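Local coordinates for myroilysin (Myroides profundi, PDB 5CZW), which probably acts as a zinc-dependent metalloendopeptidase of the M12A (astacin) family of metzincins, held here with a propeptide cysteine on its zinc, at residues S101-Q106 with G144-H149. The protein carries 1 engineered substitution. Residues are numbered along the deposited sequence; the frame is centred on the assembly and turned at random.
Sequences SYLGTQ and GMIHEH. With ZN (zinc ion), chain B.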
ATOM      1  N   SER A 101      -2.371  -1.326  -2.107  1.00  7.57           N
ATOM      2  CA  SER A 101      -2.251  -2.501  -3.018  1.00  7.77           C
ATOM      3  C   SER A 101      -3.170  -3.598  -2.502  1.00  8.06           C
ATOM      4  O   SER A 101      -3.295  -3.818  -1.284  1.00  8.54           O
ATOM      5  CB  SER A 101      -0.825  -3.059  -3.050  1.00  7.46           C
ATOM      6  OG  SER A 101      -0.705  -4.184  -3.890  1.00  8.48           O
ATOM      7  N   TYR A 102      -3.769  -4.318  -3.439  1.00  7.82           N
ATOM      8  CA  TYR A 102      -4.378  -5.576  -3.077  1.00  8.85           C
ATOM      9  C   TYR A 102      -3.339  -6.507  -2.549  1.00  9.17           C
ATOM     10  O   TYR A 102      -2.150  -6.387  -2.828  1.00  8.25           O
ATOM     11  CB  TYR A 102      -5.210  -6.156  -4.250  1.00  9.19           C
ATOM     12  CG  TYR A 102      -6.314  -5.234  -4.670  1.00  9.80           C
ATOM     13  CD1 TYR A 102      -7.518  -5.178  -3.926  1.00 10.02           C
ATOM     14  CD2 TYR A 102      -6.180  -4.348  -5.754  1.00  9.42           C
ATOM     15  CE1 TYR A 102      -8.489  -4.295  -4.253  1.00 10.74           C
ATOM     16  CE2 TYR A 102      -7.153  -3.422  -6.046  1.00 10.27           C
ATOM     17  CZ  TYR A 102      -8.344  -3.460  -5.337  1.00 12.06           C
ATOM     18  OH  TYR A 102      -9.353  -2.583  -5.632  1.00 15.15           O
ATOM     19  N   LEU A 103      -3.763  -7.487  -1.777  1.00  8.91           N
ATOM     20  CA  LEU A 103      -2.839  -8.410  -1.182  1.00  9.71           C
ATOM     21  C   LEU A 103      -2.448  -9.627  -2.003  1.00  9.77           C
ATOM     22  O   LEU A 103      -3.253 -10.447  -2.273  1.00  8.40           O
ATOM     23  CB  LEU A 103      -3.421  -8.961   0.098  1.00 11.17           C
ATOM     24  CG  LEU A 103      -3.710  -7.926   1.159  1.00 12.46           C
ATOM     25  CD1 LEU A 103      -4.213  -8.571   2.434  1.00 14.40           C
ATOM     26  CD2 LEU A 103      -2.461  -7.140   1.507  1.00 13.63           C
ATOM     27  N   GLY A 104      -1.173  -9.719  -2.327  1.00  9.78           N
ATOM     28  CA  GLY A 104      -0.707 -10.927  -2.967  1.00  9.49           C
ATOM     29  C   GLY A 104      -1.441 -11.227  -4.278  1.00  9.59           C
ATOM     30  O   GLY A 104      -1.743 -10.335  -5.063  1.00 11.10           O
ATOM     31  N   THR A 105      -1.753 -12.521  -4.456  1.00 10.08           N
ATOM     32  CA  THR A 105      -2.441 -12.950  -5.626  1.00  9.88           C
ATOM     33  C   THR A 105      -3.881 -12.388  -5.761  1.00  9.35           C
ATOM     34  O   THR A 105      -4.466 -12.590  -6.842  1.00  9.42           O
ATOM     35  CB  THR A 105      -2.481 -14.474  -5.718  1.00 10.39           C
ATOM     36  OG1 THR A 105      -3.115 -14.973  -4.566  1.00 11.51           O
ATOM     37  CG2 THR A 105      -1.183 -15.100  -5.931  1.00 11.00           C
ATOM     38  N   GLN A 106      -4.348 -11.583  -4.807  1.00 10.45           N
ATOM     39  CA  GLN A 106      -5.638 -10.910  -4.996  1.00 11.10           C
ATOM     40  C   GLN A 106      -5.577  -9.975  -6.228  1.00 10.19           C
ATOM     41  O   GLN A 106      -6.545  -9.698  -6.779  1.00 10.82           O
ATOM     42  CB  GLN A 106      -6.168 -10.192  -3.741  1.00 14.14           C
ATOM     43  CG  GLN A 106      -6.637 -11.169  -2.695  1.00 17.41           C
ATOM     44  CD  GLN A 106      -7.650 -10.653  -1.720  1.00 27.06           C
ATOM     45  OE1 GLN A 106      -8.854 -10.987  -1.773  1.00 39.01           O
ATOM     46  NE2 GLN A 106      -7.188  -9.908  -0.799  1.00 27.69           N
ATOM     47  N   GLY A 144       1.955 -10.246  -0.364  1.00  9.06           N
ATOM     48  CA  GLY A 144       1.021 -10.818   0.554  1.00  9.46           C
ATOM     49  C   GLY A 144       1.128 -10.435   2.000  1.00 10.61           C
ATOM     50  O   GLY A 144       0.376 -10.972   2.860  1.00 13.18           O
ATOM     51  N   MET A 145       1.980  -9.495   2.306  1.00 10.96           N
ATOM     52  CA  MET A 145       2.095  -9.082   3.682  1.00 12.35           C
ATOM     53  C   MET A 145       0.987  -8.149   4.116  1.00 10.92           C
ATOM     54  O   MET A 145       0.553  -7.379   3.345  1.00 11.33           O
ATOM     55  CB  MET A 145       3.434  -8.419   3.880  1.00 16.03           C
ATOM     56  CG  MET A 145       4.529  -9.505   3.857  1.00 20.34           C
ATOM     57  SD  MET A 145       6.123  -8.964   4.348  1.00 24.21           S
ATOM     58  CE  MET A 145       5.974  -8.970   6.120  1.00 23.51           C
ATOM     59  N   ILE A 146       0.569  -8.277   5.372  1.00 10.80           N
ATOM     60  CA  ILE A 146      -0.400  -7.394   5.969  1.00 11.20           C
ATOM     61  C   ILE A 146       0.310  -6.331   6.831  1.00 11.07           C
ATOM     62  O   ILE A 146       1.516  -6.408   7.058  1.00 10.95           O
ATOM     63  CB  ILE A 146      -1.448  -8.234   6.732  1.00 12.24           C
ATOM     64  CG1 ILE A 146      -0.783  -8.882   7.945  1.00 14.65           C
ATOM     65  CG2 ILE A 146      -2.173  -9.153   5.753  1.00 11.77           C
ATOM     66  CD1 ILE A 146      -1.768  -9.574   8.900  1.00 16.91           C
ATOM     67  N   HIS A 147      -0.469  -5.356   7.324  1.00  9.64           N
ATOM     68  CA  HIS A 147       0.058  -4.451   8.229  1.00 10.36           C
ATOM     69  C   HIS A 147       0.537  -5.030   9.565  1.00 11.67           C
ATOM     70  O   HIS A 147      -0.150  -5.829  10.204  1.00 13.06           O
ATOM     71  CB  HIS A 147      -0.979  -3.385   8.558  1.00 10.24           C
ATOM     72  CG  HIS A 147      -1.145  -2.372   7.455  1.00  9.94           C
ATOM     73  ND1 HIS A 147      -2.376  -1.960   7.009  1.00  9.77           N
ATOM     74  CD2 HIS A 147      -0.248  -1.788   6.608  1.00 10.15           C
ATOM     75  CE1 HIS A 147      -2.234  -1.136   5.993  1.00 12.10           C
ATOM     76  NE2 HIS A 147      -0.966  -0.956   5.817  1.00  9.44           N
ATOM     77  N   GLU A 148       1.636  -4.515  10.026  1.00 12.45           N
ATOM     78  CA  GLU A 148       2.035  -4.633  11.469  1.00 13.81           C
ATOM     79  C   GLU A 148       1.500  -3.443  12.215  1.00 14.60           C
ATOM     80  O   GLU A 148       1.718  -2.325  11.798  1.00 15.80           O
ATOM     81  CB  GLU A 148       3.561  -4.615  11.590  1.00 13.73           C
ATOM     82  CG  GLU A 148       4.223  -5.862  10.969  1.00 14.71           C
ATOM     83  CD  GLU A 148       3.942  -7.131  11.778  1.00 15.57           C
ATOM     84  OE1 GLU A 148       4.009  -7.121  13.070  1.00 15.55           O
ATOM     85  OE2 GLU A 148       3.544  -8.138  11.128  1.00 14.94           O
ATOM     86  N   HIS A 149       0.710  -3.672  13.257  1.00 15.41           N
ATOM     87  CA  HIS A 149       0.133  -2.556  14.020  1.00 14.43           C
ATOM     88  C   HIS A 149       0.222  -2.937  15.493  1.00 15.42           C
ATOM     89  O   HIS A 149      -0.334  -3.909  15.895  1.00 18.37           O
ATOM     90  CB  HIS A 149      -1.289  -2.358  13.630  1.00 14.73           C
ATOM     91  CG  HIS A 149      -2.007  -1.423  14.527  1.00 14.06           C
ATOM     92  ND1 HIS A 149      -1.720  -0.081  14.570  1.00 15.10           N
ATOM     93  CD2 HIS A 149      -3.017  -1.631  15.388  1.00 13.98           C
ATOM     94  CE1 HIS A 149      -2.506   0.503  15.465  1.00 15.95           C
ATOM     95  NE2 HIS A 149      -3.314  -0.424  15.961  1.00 16.29           N
TER
HETATM   96 ZN    ZN B 301      -0.061  -0.625   3.995  1.00 16.66          ZN
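The peptide plane joining Leu103 and Gly104 is approached obliquely by Gly144: Gly144 N stands 3.7 Å from Gly104 N, past the nitrogen end of the group and about as far to the side as above the plane. The peptide plane of Met145 and Ile146 is met from above as well. Leu103 CD2 comes within 3.5 Å of Met145 O, well off that plane and to one side of it. At the edge of the His147 imidazole, NE2 binds the zinc ion at 2.1 Å and ND1 is hydrogen-bonded to Tyr187 OH. The ring meets that of His141 edge-to-face, and also those of Tyr205 (planes at about 50°) and His137 (about 30°).

No hydrogen bond links 101-106 directly to 144-149; the two share His141, which bonds through its backbone to Gly104 and whose side chain touches Leu103. Met145 O bonds ND1 of this zinc ligand, which would help fix the rotation of its ring. The sequence context is the metzincin signature HExxHxxGxxH, with His137, His141 and His147 as ligands and Cys23 as the fourth, consistent with a cysteine switch. Gly144 is the glycine of that signature: with positive phi it ends helix 128-143 in a Schellman motif, and the chain turns off to carry His147 to the metal.

Close backbone approach accompanies this turn, the CA atoms of Gly104 and Gly144 being 3.9 Å apart, which makes the packing at Gly104 tight. Beside it, in the loop that leaves edge strand 100-101, Leu103 reaches across: CG is anti to the carbonyl carbon (chi1 -61°), which sends the branch toward 144-149, and the fork at CG parts the two methyls. While CD2 takes the Met145 carbonyl oxygen, CD1 meets Ile146 CG2 at 3.9 Å, the two side chains crossing at a slant.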